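Long-range contacts in dTDP-4-amino-4,6-dideoxyglucose formyltransferase (Shewanella sp. FDAARGOS_354, PDB 6V2T), which probably transfers a formyl group from a folate cofactor to the amino group of dTDP-4-amino-4,6-dideoxyglucose, a sugar nucleotide linked to O-antigen synthesis: residues 24-29 against 92-97; 38-43 against 55-60. All coordinates share one frame; numbering follows the deposited sequence. Where two conformers were deposited one is given.

Contact 1 of 2, residues 24-29 against 92-97; sequences MHVLIV and YELVVS
Tyr92 lays its ring flat against Leu27, whose CB sits over the ring centre, 3.4 Å above its plane, in a CH-pi contact; the phenol OH is taken up by Asp56 of strand 53-60. Glu93 follows, its chain bent at chi2 (68°), which folds the carboxylate back toward His25. OE1 accepts the backbone N-H of His25 at 2.9 Å, nearly straight (169°), while Glu93 N donates to His25 O. One carboxylate oxygen thus grips the backbone N-H of His25 and engages the imidazole only weakly, through ND1. From Leu94 onward the pairing is regular parallel beta structure: Leu94 O receives Leu27 N, Val96 N gives to Leu27 O at 2.8 Å, and Val96 O receives Val29 N. Leu94 N, buried here, lacks a polar partner. Leu94 and Val96 share one face with Val26 and Ile28; on the other, Val95 CG1 lies 4.0 Å from Val29 CG2. Ser97, at the end, touches the bound folic acid. The pair occupies the middle of the sheet of this Rossmann-like domain, with strand 53-60 beside 24-29, strand 113-118 beside 94-97, and Ile88 of helix 82-91 packed on Leu27 and Val95.

Contact 2 of 2, residues 38-43 against 55-60; sequences FIQNLV and FDYRYS
Helix-on-sheet packing inside a right-handed beta-alpha-beta crossover is what joins residues 38-43 to 55-60: helix 33-45 leads from strand 24-30 to its parallel neighbour 53-60 and packs against both. The two segments run almost antiparallel, at 172°, with their axes 10.7 Å apart, a spacing bridged mainly by side chains. Alternation along the strand selects the residues that meet the helix: Phe55 and Tyr57 point toward it, and one helical turn, from Ile39 to Val43, answers them.

Gln40 covers one face of the Tyr57 ring with its aliphatic part and its amide. CG stands 3.4 Å from Tyr57 CZ in a CH-pi contact, and the chain, extended beyond CG (chi2 173°), runs back over the ring in the direction opposite to the tyrosine, bringing NE2 above the ring centre. The amide plane is turned 71° from the ring plane, so the amide stands steeply on the ring instead of stacking flat upon it. At the edge of the same ring, in its plane, Ile39 CG2 approaches Tyr57 CE2 to 3.9 Å. Val43 divides its two methyls: CG2 rests over a face of Phe55, 3.6 Å above the plane and offset toward the rim, and also meets Tyr57 OH at 3.7 Å, whereas CG1 lies 3.6 Å from Phe55 CD2.

Beyond the pair, Ile28 of the first strand touches Ile39, Phe55 and Tyr57, and helix 171-194 packs on Phe38, Leu42 and Val43. Chemically, the helix and strand are held by dispersion and CH-pi contacts on two aromatic faces, and the NE2 group over Tyr57 may add a weak electrostatic attraction to the ring's pi cloud.

Contacts 1 and 2 illustrate how a Rossmann-like sheet is assembled around its first strand. Along the chain the order is 24-29, 38-43, 55-60, 92-97, so contact 2 falls wholly between the two halves of contact 1. Their centres lie about 10 Å apart, and strand 24-30 stands between 53-60 and 94-98 in the same sheet. The two meet directly: Ile28 N lies 2.8 Å from Asp56 O, a probable hydrogen bond, and Ile28 CD1 packs 3.4 Å from Phe55 CD1. Contact 1 thus sets strand pairing at the centre and reaches the folate pocket through Ser97, while contact 2 seats a helix on one face of the sheet, farther from both ligands.

Contact 1 of 2, residues 24-29 against 92-97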
loop_
_atom_site.group_PDB
_atom_site.type_symbol
_atom_site.label_atom_id
_atom_site.label_comp_id
_atom_site.label_asym_id
_atom_site.label_seq_id
_atom_site.Cartn_x
_atom_site.Cartn_y
_atom_site.Cartn_z
ATOM N N MET B 24 33.084 9.740 -34.290
ATOM C CA MET B 24 32.525 8.514 -33.661
ATOM C C MET B 24 31.010 8.668 -33.482
ATOM O O MET B 24 30.595 9.676 -32.898
ATOM C CB MET B 24 33.159 8.267 -32.302
ATOM C CG MET B 24 32.861 6.845 -31.791
ATOM S SD MET B 24 33.237 6.850 -30.094
ATOM C CE MET B 24 33.053 5.095 -29.752
ATOM N N HIS B 25 30.250 7.697 -33.988
ATOM C CA HIS B 25 28.785 7.528 -33.829
ATOM C C HIS B 25 28.507 6.486 -32.742
ATOM O O HIS B 25 28.982 5.340 -32.885
ATOM C CB HIS B 25 28.181 7.123 -35.174
ATOM C CG HIS B 25 28.670 8.003 -36.278
ATOM N ND1 HIS B 25 29.633 7.597 -37.179
ATOM C CD2 HIS B 25 28.387 9.290 -36.575
ATOM C CE1 HIS B 25 29.893 8.585 -38.014
ATOM N NE2 HIS B 25 29.145 9.636 -37.659
ATOM N N VAL B 26 27.791 6.882 -31.693
ATOM C CA VAL B 26 27.342 5.991 -30.583
ATOM C C VAL B 26 25.826 5.863 -30.668
ATOM O O VAL B 26 25.143 6.933 -30.707
ATOM C CB VAL B 26 27.784 6.527 -29.213
ATOM C CG1 VAL B 26 27.158 5.737 -28.073
ATOM C CG2 VAL B 26 29.297 6.596 -29.093
ATOM N N LEU B 27 25.316 4.625 -30.739
ATOM C CA LEU B 27 23.865 4.342 -30.738
ATOM C C LEU B 27 23.412 3.965 -29.319
ATOM O O LEU B 27 23.906 2.965 -28.731
ATOM C CB LEU B 27 23.508 3.259 -31.756
ATOM C CG LEU B 27 22.053 2.785 -31.686
ATOM C CD1 LEU B 27 21.114 3.897 -32.153
ATOM C CD2 LEU B 27 21.847 1.527 -32.514
ATOM N N ILE B 28 22.450 4.716 -28.785
ATOM C CA ILE B 28 21.842 4.406 -27.469
ATOM C C ILE B 28 20.458 3.823 -27.739
ATOM O O ILE B 28 19.619 4.500 -28.377
ATOM C CB ILE B 28 21.920 5.638 -26.556
ATOM C CG1 ILE B 28 23.394 5.993 -26.314
ATOM C CG2 ILE B 28 21.183 5.405 -25.248
ATOM C CD1 ILE B 28 23.591 7.362 -25.768
ATOM N N VAL B 29 20.290 2.539 -27.393
ATOM C CA VAL B 29 18.995 1.821 -27.500
ATOM C C VAL B 29 18.438 1.681 -26.093
ATOM O O VAL B 29 19.111 1.105 -25.215
ATOM C CB VAL B 29 19.101 0.444 -28.164
ATOM C CG1 VAL B 29 17.721 -0.143 -28.424
ATOM C CG2 VAL B 29 19.899 0.493 -29.448
ATOM N N TYR B 92 27.689 2.523 -36.771
ATOM C CA TYR B 92 28.036 2.847 -35.368
ATOM C C TYR B 92 29.347 2.180 -34.938
ATOM O O TYR B 92 29.623 1.032 -35.259
ATOM C CB TYR B 92 26.864 2.495 -34.452
ATOM C CG TYR B 92 25.669 3.379 -34.678
ATOM C CD1 TYR B 92 25.617 4.646 -34.128
ATOM C CD2 TYR B 92 24.605 2.953 -35.458
ATOM C CE1 TYR B 92 24.520 5.471 -34.333
ATOM C CE2 TYR B 92 23.496 3.765 -35.671
ATOM C CZ TYR B 92 23.464 5.030 -35.114
ATOM O OH TYR B 92 22.391 5.843 -35.318
ATOM N N GLU B 93 30.123 2.900 -34.150
ATOM C CA GLU B 93 31.361 2.347 -33.536
ATOM C C GLU B 93 31.024 1.664 -32.202
ATOM O O GLU B 93 31.835 0.818 -31.728
ATOM C CB GLU B 93 32.378 3.468 -33.339
ATOM C CG GLU B 93 33.074 3.856 -34.625
ATOM C CD GLU B 93 32.197 4.526 -35.675
ATOM O OE1 GLU B 93 31.456 5.489 -35.338
ATOM O OE2 GLU B 93 32.259 4.083 -36.813
ATOM N N LEU B 94 29.936 2.077 -31.564
ATOM C CA LEU B 94 29.537 1.581 -30.218
ATOM C C LEU B 94 28.018 1.560 -30.096
ATOM O O LEU B 94 27.400 2.560 -30.454
ATOM C CB LEU B 94 30.137 2.498 -29.158
ATOM C CG LEU B 94 29.657 2.242 -27.729
ATOM C CD1 LEU B 94 30.115 0.851 -27.252
ATOM C CD2 LEU B 94 30.153 3.322 -26.775
ATOM N N VAL B 95 27.458 0.504 -29.505
ATOM C CA VAL B 95 26.026 0.461 -29.108
ATOM C C VAL B 95 25.955 0.310 -27.593
ATOM O O VAL B 95 26.652 -0.583 -27.066
ATOM C CB VAL B 95 25.244 -0.655 -29.821
ATOM C CG1 VAL B 95 23.768 -0.610 -29.449
ATOM C CG2 VAL B 95 25.419 -0.578 -31.317
ATOM N N VAL B 96 25.128 1.143 -26.951
ATOM C CA VAL B 96 24.817 1.085 -25.495
ATOM C C VAL B 96 23.338 0.723 -25.319
ATOM O O VAL B 96 22.448 1.472 -25.762
ATOM C CB VAL B 96 25.193 2.376 -24.750
ATOM C CG1 VAL B 96 24.810 2.275 -23.288
ATOM C CG2 VAL B 96 26.669 2.707 -24.896
ATOM N N SER B 97 23.100 -0.428 -24.699
ATOM C CA SER B 97 21.768 -0.861 -24.253
ATOM C C SER B 97 21.510 -0.226 -22.895
ATOM O O SER B 97 22.242 -0.540 -21.946
ATOM C CB SER B 97 21.682 -2.354 -24.158
ATOM O OG SER B 97 20.590 -2.683 -23.337
HETATM O O HOH W 1 30.710 5.546 -38.175
#

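Contact 2 of 2, residues 38-43 against 55-60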
loop_
_atom_site.group_PDB
_atom_site.type_symbol
_atom_site.label_atom_id
_atom_site.label_comp_id
_atom_site.label_asym_id
_atom_site.label_seq_id
_atom_site.Cartn_x
_atom_site.Cartn_y
_atom_site.Cartn_z
ATOM N N PHE B 38 18.114 11.342 -18.780
ATOM C CA PHE B 38 19.334 11.559 -17.956
ATOM C C PHE B 38 20.598 11.486 -18.826
ATOM O O PHE B 38 21.486 12.326 -18.644
ATOM C CB PHE B 38 19.414 10.538 -16.828
ATOM C CG PHE B 38 20.659 10.677 -16.013
ATOM C CD1 PHE B 38 21.743 9.844 -16.241
ATOM C CD2 PHE B 38 20.763 11.674 -15.058
ATOM C CE1 PHE B 38 22.892 9.981 -15.487
ATOM C CE2 PHE B 38 21.921 11.816 -14.317
ATOM C CZ PHE B 38 22.979 10.960 -14.531
ATOM N N ILE B 39 20.677 10.544 -19.770
ATOM C CA ILE B 39 21.896 10.355 -20.609
ATOM C C ILE B 39 22.016 11.550 -21.566
ATOM O O ILE B 39 23.117 12.139 -21.670
ATOM C CB ILE B 39 21.863 9.010 -21.364
ATOM C CG1 ILE B 39 22.100 7.825 -20.423
ATOM C CG2 ILE B 39 22.855 9.015 -22.513
ATOM C CD1 ILE B 39 21.793 6.482 -21.048
ATOM N N GLN B 40 20.910 11.936 -22.190
ATOM C CA GLN B 40 20.859 13.137 -23.074
ATOM C C GLN B 40 21.459 14.351 -22.359
ATOM O O GLN B 40 22.353 14.994 -22.936
ATOM C CB GLN B 40 19.436 13.366 -23.560
ATOM C CG GLN B 40 19.143 12.529 -24.790
ATOM C CD GLN B 40 17.705 12.572 -25.229
ATOM O OE1 GLN B 40 16.819 12.988 -24.484
ATOM N NE2 GLN B 40 17.467 12.082 -26.436
ATOM N N ASN B 41 20.993 14.637 -21.148
ATOM C CA ASN B 41 21.519 15.741 -20.314
ATOM C C ASN B 41 23.008 15.490 -20.036
ATOM O O ASN B 41 23.806 16.411 -20.238
ATOM C CB ASN B 41 20.710 15.924 -19.030
ATOM C CG ASN B 41 21.166 17.155 -18.287
ATOM O OD1 ASN B 41 21.083 18.262 -18.822
ATOM N ND2 ASN B 41 21.714 16.959 -17.102
ATOM N N LEU B 42 23.386 14.281 -19.623
ATOM C CA LEU B 42 24.792 13.950 -19.242
ATOM C C LEU B 42 25.744 14.255 -20.400
ATOM O O LEU B 42 26.905 14.669 -20.133
ATOM C CB LEU B 42 24.886 12.462 -18.898
ATOM C CG LEU B 42 25.616 12.113 -17.614
ATOM C CD1 LEU B 42 25.904 10.614 -17.577
ATOM C CD2 LEU B 42 26.889 12.918 -17.436
ATOM N N VAL B 43 25.286 14.025 -21.634
ATOM C CA VAL B 43 26.085 14.230 -22.871
ATOM C C VAL B 43 26.347 15.736 -23.020
ATOM O O VAL B 43 27.540 16.115 -23.094
ATOM C CB VAL B 43 25.392 13.583 -24.084
ATOM C CG1 VAL B 43 25.883 14.127 -25.412
ATOM C CG2 VAL B 43 25.544 12.055 -24.044
ATOM N N PHE B 55 25.814 11.036 -30.519
ATOM C CA PHE B 55 24.862 10.080 -29.905
ATOM C C PHE B 55 23.518 10.129 -30.627
ATOM O O PHE B 55 22.924 11.216 -30.730
ATOM C CB PHE B 55 24.684 10.441 -28.443
ATOM C CG PHE B 55 25.939 10.292 -27.639
ATOM C CD1 PHE B 55 26.264 9.075 -27.075
ATOM C CD2 PHE B 55 26.794 11.363 -27.450
ATOM C CE1 PHE B 55 27.409 8.946 -26.318
ATOM C CE2 PHE B 55 27.955 11.220 -26.704
ATOM C CZ PHE B 55 28.256 10.017 -26.139
ATOM N N ASP B 56 23.088 8.981 -31.148
ATOM C CA ASP B 56 21.727 8.730 -31.686
ATOM C C ASP B 56 20.953 7.891 -30.669
ATOM O O ASP B 56 21.587 7.078 -29.991
ATOM C CB ASP B 56 21.779 7.999 -33.015
ATOM C CG ASP B 56 22.354 8.857 -34.118
ATOM O OD1 ASP B 56 22.494 10.046 -33.884
ATOM O OD2 ASP B 56 22.651 8.315 -35.176
ATOM N N TYR B 57 19.652 8.123 -30.531
ATOM C CA TYR B 57 18.801 7.446 -29.524
ATOM C C TYR B 57 17.673 6.723 -30.251
ATOM O O TYR B 57 17.068 7.314 -31.153
ATOM C CB TYR B 57 18.288 8.453 -28.496
ATOM C CG TYR B 57 19.368 9.196 -27.761
ATOM C CD1 TYR B 57 20.032 10.262 -28.348
ATOM C CD2 TYR B 57 19.762 8.805 -26.490
ATOM C CE1 TYR B 57 21.032 10.947 -27.675
ATOM C CE2 TYR B 57 20.747 9.494 -25.799
ATOM C CZ TYR B 57 21.388 10.564 -26.396
ATOM O OH TYR B 57 22.365 11.224 -25.701
ATOM N N ARG B 58 17.394 5.477 -29.859
ATOM C CA ARG B 58 16.291 4.669 -30.430
ATOM C C ARG B 58 15.659 3.840 -29.303
ATOM O O ARG B 58 16.370 3.525 -28.298
ATOM C CB ARG B 58 16.816 3.785 -31.566
ATOM C CG ARG B 58 17.535 4.535 -32.680
ATOM C CD ARG B 58 16.605 5.315 -33.596
ATOM N NE ARG B 58 17.305 5.859 -34.749
ATOM C CZ ARG B 58 17.871 7.052 -34.784
ATOM N NH1 ARG B 58 18.495 7.461 -35.875
ATOM N NH2 ARG B 58 17.802 7.840 -33.732
ATOM N N TYR B 59 14.374 3.514 -29.438
ATOM C CA TYR B 59 13.671 2.613 -28.489
ATOM C C TYR B 59 13.384 1.315 -29.236
ATOM O O TYR B 59 13.596 1.268 -30.460
ATOM C CB TYR B 59 12.431 3.281 -27.895
ATOM C CG TYR B 59 11.349 3.534 -28.908
ATOM C CD1 TYR B 59 10.533 2.504 -29.337
ATOM C CD2 TYR B 59 11.148 4.794 -29.449
ATOM C CE1 TYR B 59 9.539 2.710 -30.277
ATOM C CE2 TYR B 59 10.143 5.022 -30.375
ATOM C CZ TYR B 59 9.341 3.974 -30.797
ATOM O OH TYR B 59 8.357 4.165 -31.724
ATOM N N SER B 60 12.986 0.274 -28.497
ATOM C CA SER B 60 12.825 -1.099 -29.031
ATOM C C SER B 60 11.486 -1.174 -29.766
ATOM O O SER B 60 10.515 -0.572 -29.284
ATOM C CB SER B 60 12.889 -2.162 -27.955
ATOM O OG SER B 60 14.193 -2.296 -27.413
#